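PDB 3NF2: putative polyprenyl synthetase from Streptomyces coelicolor, which probably joins isoprenoid diphosphate units into longer polyprenyl chains, as a magnesium-dependent prenyltransferase of the FPP/GGPP synthase family. Local coordinates for residues G237-K249 with F280-A292. Residues are numbered along the deposited sequence; the frame is centred on the assembly and turned at random.
With SO4 (sulfate ion), chain G.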
loop_
_atom_site.group_PDB
_atom_site.type_symbol
_atom_site.label_atom_id
_atom_site.label_comp_id
_atom_site.label_asym_id
_atom_site.label_seq_id
_atom_site.Cartn_x
_atom_site.Cartn_y
_atom_site.Cartn_z
ATOM N N GLY A 237 -24.959 17.835 4.332
ATOM C CA GLY A 237 -23.949 18.709 3.733
ATOM C C GLY A 237 -23.867 18.519 2.227
ATOM O O GLY A 237 -23.370 19.390 1.505
ATOM N N LYS A 238 -24.369 17.375 1.760
ATOM C CA LYS A 238 -24.380 17.024 0.347
ATOM C C LYS A 238 -25.624 17.567 -0.352
ATOM O O LYS A 238 -26.601 17.940 0.309
ATOM C CB LYS A 238 -24.299 15.505 0.169
ATOM C CG LYS A 238 -23.121 14.836 0.865
ATOM C CD LYS A 238 -23.095 13.338 0.585
ATOM C CE LYS A 238 -22.395 12.557 1.700
ATOM N NZ LYS A 238 -20.925 12.815 1.787
ATOM N N GLN A 239 -25.579 17.601 -1.688
ATOM C CA GLN A 239 -26.728 17.968 -2.533
ATOM C C GLN A 239 -27.892 16.981 -2.365
ATOM O O GLN A 239 -27.710 15.888 -1.815
ATOM C CB GLN A 239 -26.327 17.992 -4.012
ATOM C CG GLN A 239 -25.100 18.818 -4.368
ATOM C CD GLN A 239 -24.735 18.677 -5.846
ATOM O OE1 GLN A 239 -25.470 19.136 -6.724
ATOM N NE2 GLN A 239 -23.602 18.034 -6.123
ATOM N N THR A 240 -29.082 17.367 -2.835
ATOM C CA THR A 240 -30.227 16.447 -2.871
ATOM C C THR A 240 -29.908 15.254 -3.783
ATOM O O THR A 240 -29.280 15.421 -4.833
ATOM C CB THR A 240 -31.545 17.129 -3.357
ATOM O OG1 THR A 240 -31.352 17.706 -4.655
ATOM C CG2 THR A 240 -32.019 18.205 -2.392
ATOM N N TRP A 241 -30.331 14.063 -3.357
ATOM C CA TRP A 241 -30.147 12.803 -4.097
ATOM C C TRP A 241 -28.692 12.591 -4.551
ATOM O O TRP A 241 -28.451 12.138 -5.675
ATOM C CB TRP A 241 -31.123 12.699 -5.297
ATOM C CG TRP A 241 -32.382 13.510 -5.148
ATOM C CD1 TRP A 241 -32.626 14.740 -5.688
ATOM C CD2 TRP A 241 -33.555 13.164 -4.395
ATOM N NE1 TRP A 241 -33.869 15.185 -5.313
ATOM C CE2 TRP A 241 -34.462 14.240 -4.519
ATOM C CE3 TRP A 241 -33.922 12.055 -3.623
ATOM C CZ2 TRP A 241 -35.725 14.237 -3.906
ATOM C CZ3 TRP A 241 -35.179 12.056 -3.002
ATOM C CH2 TRP A 241 -36.065 13.136 -3.159
ATOM N N SER A 242 -27.742 12.916 -3.669
ATOM C CA SER A 242 -26.312 12.992 -4.021
ATOM C C SER A 242 -25.760 11.699 -4.624
ATOM O O SER A 242 -25.073 11.744 -5.641
ATOM C CB SER A 242 -25.455 13.438 -2.822
ATOM O OG SER A 242 -25.116 12.340 -1.979
ATOM N N ASP A 243 -26.086 10.559 -4.014
ATOM C CA ASP A 243 -25.680 9.266 -4.555
ATOM C C ASP A 243 -26.265 8.964 -5.938
ATOM O O ASP A 243 -25.665 8.214 -6.714
ATOM C CB ASP A 243 -26.048 8.127 -3.609
ATOM C CG ASP A 243 -25.099 7.998 -2.436
ATOM O OD1 ASP A 243 -24.200 8.849 -2.275
ATOM O OD2 ASP A 243 -25.259 7.030 -1.665
ATOM N N LEU A 244 -27.436 9.519 -6.242
ATOM C CA LEU A 244 -28.036 9.302 -7.563
ATOM C C LEU A 244 -27.381 10.169 -8.634
ATOM O O LEU A 244 -27.329 9.775 -9.795
ATOM C CB LEU A 244 -29.554 9.510 -7.544
ATOM C CG LEU A 244 -30.387 8.640 -6.599
ATOM C CD1 LEU A 244 -31.877 8.895 -6.808
ATOM C CD2 LEU A 244 -30.082 7.153 -6.734
ATOM N N ARG A 245 -26.877 11.333 -8.236
ATOM C CA ARG A 245 -26.083 12.199 -9.118
ATOM C C ARG A 245 -24.731 11.567 -9.488
ATOM O O ARG A 245 -24.134 11.920 -10.502
ATOM C CB ARG A 245 -25.857 13.578 -8.480
ATOM C CG ARG A 245 -27.111 14.431 -8.343
ATOM C CD ARG A 245 -26.858 15.727 -7.582
ATOM N NE ARG A 245 -28.108 16.407 -7.227
ATOM C CZ ARG A 245 -28.656 17.406 -7.920
ATOM N NH1 ARG A 245 -28.065 17.860 -9.018
ATOM N NH2 ARG A 245 -29.797 17.960 -7.515
ATOM N N GLN A 246 -24.268 10.633 -8.663
ATOM C CA GLN A 246 -22.994 9.961 -8.871
ATOM C C GLN A 246 -23.181 8.540 -9.415
ATOM O O GLN A 246 -22.210 7.785 -9.541
ATOM C CB GLN A 246 -22.191 9.935 -7.560
ATOM C CG GLN A 246 -21.575 11.279 -7.154
ATOM C CD GLN A 246 -20.938 11.251 -5.758
ATOM O OE1 GLN A 246 -20.984 10.236 -5.058
ATOM N NE2 GLN A 246 -20.341 12.376 -5.352
ATOM N N ARG A 247 -24.426 8.177 -9.653
ATOM C CA ARG A 247 -24.844 6.879 -10.157
ATOM C C ARG A 247 -24.394 5.686 -9.365
ATOM O O ARG A 247 -24.066 4.679 -9.940
ATOM C CB ARG A 247 -24.461 6.670 -11.608
ATOM C CG ARG A 247 -25.047 7.640 -12.549
ATOM C CD ARG A 247 -24.642 7.335 -13.936
ATOM N NE ARG A 247 -24.266 8.528 -14.674
ATOM C CZ ARG A 247 -23.027 8.829 -15.026
ATOM N NH1 ARG A 247 -22.032 8.034 -14.709
ATOM N NH2 ARG A 247 -22.776 9.928 -15.690
ATOM N N LYS A 248 -24.392 5.791 -8.051
ATOM C CA LYS A 248 -23.995 4.671 -7.236
ATOM C C LYS A 248 -24.994 3.556 -7.226
ATOM O O LYS A 248 -26.164 3.765 -7.257
ATOM C CB LYS A 248 -23.714 5.115 -5.815
ATOM C CG LYS A 248 -22.345 5.653 -5.621
ATOM C CD LYS A 248 -22.168 6.330 -4.281
ATOM C CE LYS A 248 -20.789 6.962 -4.165
ATOM N NZ LYS A 248 -19.726 5.985 -3.820
ATOM N N LYS A 249 -24.520 2.342 -7.204
ATOM C CA LYS A 249 -25.401 1.245 -7.016
ATOM C C LYS A 249 -25.439 0.824 -5.571
ATOM O O LYS A 249 -24.922 -0.194 -5.202
ATOM C CB LYS A 249 -25.026 0.130 -7.951
ATOM C CG LYS A 249 -25.233 0.531 -9.386
ATOM C CD LYS A 249 -25.810 -0.590 -10.221
ATOM C CE LYS A 249 -26.580 -0.053 -11.383
ATOM N NZ LYS A 249 -25.830 0.999 -12.041
ATOM N N PHE A 280 -26.528 13.888 -19.216
ATOM C CA PHE A 280 -26.540 13.564 -17.786
ATOM C C PHE A 280 -26.142 14.743 -16.900
ATOM O O PHE A 280 -26.709 14.933 -15.823
ATOM C CB PHE A 280 -25.643 12.362 -17.478
ATOM C CG PHE A 280 -25.738 11.883 -16.052
ATOM C CD1 PHE A 280 -26.734 10.990 -15.671
ATOM C CD2 PHE A 280 -24.831 12.325 -15.087
ATOM C CE1 PHE A 280 -26.828 10.540 -14.340
ATOM C CE2 PHE A 280 -24.918 11.887 -13.764
ATOM C CZ PHE A 280 -25.920 10.995 -13.393
ATOM N N ALA A 281 -25.180 15.531 -17.368
ATOM C CA ALA A 281 -24.725 16.725 -16.660
ATOM C C ALA A 281 -25.808 17.809 -16.555
ATOM O O ALA A 281 -25.670 18.762 -15.787
ATOM C CB ALA A 281 -23.465 17.287 -17.336
ATOM N N ASN A 282 -26.874 17.670 -17.337
ATOM C CA ASN A 282 -27.953 18.647 -17.319
ATOM C C ASN A 282 -29.152 18.226 -16.479
ATOM O O ASN A 282 -30.061 19.029 -16.267
ATOM C CB ASN A 282 -28.392 18.996 -18.745
ATOM C CG ASN A 282 -27.434 19.955 -19.431
ATOM O OD1 ASN A 282 -26.759 20.763 -18.783
ATOM N ND2 ASN A 282 -27.383 19.882 -20.756
ATOM N N PHE A 283 -29.139 16.982 -15.999
ATOM C CA PHE A 283 -30.225 16.411 -15.187
ATOM C C PHE A 283 -30.634 17.340 -14.050
ATOM O O PHE A 283 -29.791 17.997 -13.447
ATOM C CB PHE A 283 -29.810 15.068 -14.588
ATOM C CG PHE A 283 -30.039 13.879 -15.494
ATOM C CD1 PHE A 283 -30.212 12.611 -14.945
ATOM C CD2 PHE A 283 -30.068 14.013 -16.884
ATOM C CE1 PHE A 283 -30.414 11.493 -15.765
ATOM C CE2 PHE A 283 -30.272 12.903 -17.705
ATOM C CZ PHE A 283 -30.445 11.643 -17.146
ATOM N N SER A 284 -31.933 17.389 -13.773
ATOM C CA SER A 284 -32.472 18.264 -12.731
ATOM C C SER A 284 -32.718 17.482 -11.449
ATOM O O SER A 284 -32.730 16.253 -11.458
ATOM C CB SER A 284 -33.780 18.903 -13.204
ATOM O OG SER A 284 -34.743 17.908 -13.511
ATOM N N GLU A 285 -32.934 18.213 -10.355
ATOM C CA GLU A 285 -33.384 17.646 -9.075
ATOM C C GLU A 285 -34.592 16.719 -9.261
ATOM O O GLU A 285 -34.615 15.592 -8.750
ATOM C CB GLU A 285 -33.710 18.796 -8.107
ATOM C CG GLU A 285 -34.078 18.379 -6.676
ATOM C CD GLU A 285 -35.561 18.101 -6.496
ATOM O OE1 GLU A 285 -35.908 17.085 -5.851
ATOM O OE2 GLU A 285 -36.377 18.889 -7.017
ATOM N N GLU A 286 -35.574 17.191 -10.027
ATOM C CA GLU A 286 -36.836 16.474 -10.254
ATOM C C GLU A 286 -36.660 15.135 -10.932
ATOM O O GLU A 286 -37.372 14.171 -10.606
ATOM C CB GLU A 286 -37.783 17.341 -11.062
ATOM C CG GLU A 286 -38.217 18.595 -10.322
ATOM C CD GLU A 286 -37.361 19.809 -10.602
ATOM O OE1 GLU A 286 -36.136 19.678 -10.831
ATOM O OE2 GLU A 286 -37.933 20.913 -10.576
ATOM N N GLU A 287 -35.697 15.064 -11.850
ATOM C CA GLU A 287 -35.358 13.795 -12.507
ATOM C C GLU A 287 -34.715 12.831 -11.526
ATOM O O GLU A 287 -34.990 11.629 -11.557
ATOM C CB GLU A 287 -34.429 14.030 -13.704
ATOM C CG GLU A 287 -35.075 14.794 -14.863
ATOM C CD GLU A 287 -34.101 15.042 -15.996
ATOM O OE1 GLU A 287 -33.682 16.211 -16.166
ATOM O OE2 GLU A 287 -33.741 14.066 -16.702
ATOM N N PHE A 288 -33.867 13.352 -10.643
ATOM C CA PHE A 288 -33.300 12.514 -9.571
ATOM C C PHE A 288 -34.338 12.117 -8.532
ATOM O O PHE A 288 -34.285 11.007 -7.987
ATOM C CB PHE A 288 -32.075 13.166 -8.927
ATOM C CG PHE A 288 -30.872 13.212 -9.837
ATOM C CD1 PHE A 288 -30.282 12.033 -10.294
ATOM C CD2 PHE A 288 -30.332 14.429 -10.232
ATOM C CE1 PHE A 288 -29.175 12.073 -11.143
ATOM C CE2 PHE A 288 -29.235 14.486 -11.078
ATOM C CZ PHE A 288 -28.649 13.305 -11.534
ATOM N N ALA A 289 -35.294 13.013 -8.281
ATOM C CA ALA A 289 -36.444 12.689 -7.438
ATOM C C ALA A 289 -37.275 11.563 -8.051
ATOM O O ALA A 289 -37.604 10.598 -7.353
ATOM C CB ALA A 289 -37.301 13.927 -7.182
ATOM N N ALA A 290 -37.577 11.655 -9.353
ATOM C CA ALA A 290 -38.321 10.580 -10.034
ATOM C C ALA A 290 -37.690 9.197 -9.841
ATOM O O ALA A 290 -38.410 8.214 -9.634
ATOM C CB ALA A 290 -38.476 10.877 -11.524
ATOM N N ARG A 291 -36.356 9.122 -9.906
ATOM C CA ARG A 291 -35.642 7.840 -9.749
ATOM C C ARG A 291 -35.700 7.316 -8.316
ATOM O O ARG A 291 -35.788 6.107 -8.093
ATOM C CB ARG A 291 -34.183 7.961 -10.208
ATOM C CG ARG A 291 -34.006 7.922 -11.734
ATOM C CD ARG A 291 -33.019 8.984 -12.214
ATOM N NE ARG A 291 -32.931 9.049 -13.674
ATOM C CZ ARG A 291 -33.724 9.780 -14.463
ATOM N NH1 ARG A 291 -34.704 10.523 -13.953
ATOM N NH2 ARG A 291 -33.537 9.769 -15.778
ATOM N N ALA A 292 -35.629 8.238 -7.362
ATOM C CA ALA A 292 -35.787 7.941 -5.943
ATOM C C ALA A 292 -37.195 7.411 -5.680
ATOM O O ALA A 292 -37.373 6.335 -5.086
ATOM C CB ALA A 292 -35.532 9.188 -5.131
HETATM S S SO4 G . -22.101 16.926 -2.970
HETATM O O1 SO4 G . -21.053 16.173 -2.277
HETATM O O2 SO4 G . -21.538 17.734 -4.060
HETATM O O3 SO4 G . -23.098 15.969 -3.468
HETATM O O4 SO4 G . -22.723 17.882 -2.057
#
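The backbones of 237-249 and 280-292 come closest where Trp241 faces Phe288, their CA atoms 6.3 Å apart, at the first turns of the helix that begins at Glu285. The indole of Trp241 lies against this helix. One face takes Ala289 CA in a CH-pi contact, and Trp241 CZ3 meets Ala292 CB at 3.6 Å. At the ring edge, Trp241 NE1 donates to Glu285 OE1 (2.8 Å), nearly in the indole plane and on the anti lone pair. With an alanine here in place of Trp241, Glu285 OE1 would probably lose this donor and a gap would open beside Ala289 and Ala292. Leu244 continues the apolar patch, its CB 3.8 Å from Phe288 CD1. Arg245 CG sits over one face of the Phe288 ring, 3.7 Å from its centroid. Farther out, the guanidinium of Arg245 grips Thr240 side-on: Arg245 NE bonds to Thr240 O at 2.8 Å, almost straight, and NH2 to Thr240 OG1. This fixes the rotation of the arginine above Phe288. Arg247 makes a cation-pi contact over the Phe280 ring, CZ 3.8 Å from the centroid. With chi1 at -173°, CG opposite the backbone N, the Phe280 ring offers its edge to Arg245 O and a face to Arg247. Ser284 N-caps the helix in a capping box with Glu287; the Glu287 N to Ser284 OG bond is weak. The contact joins the segment following helices 203-230 and 233-236 to helix 285-297, within the all-helical isoprenoid synthase fold.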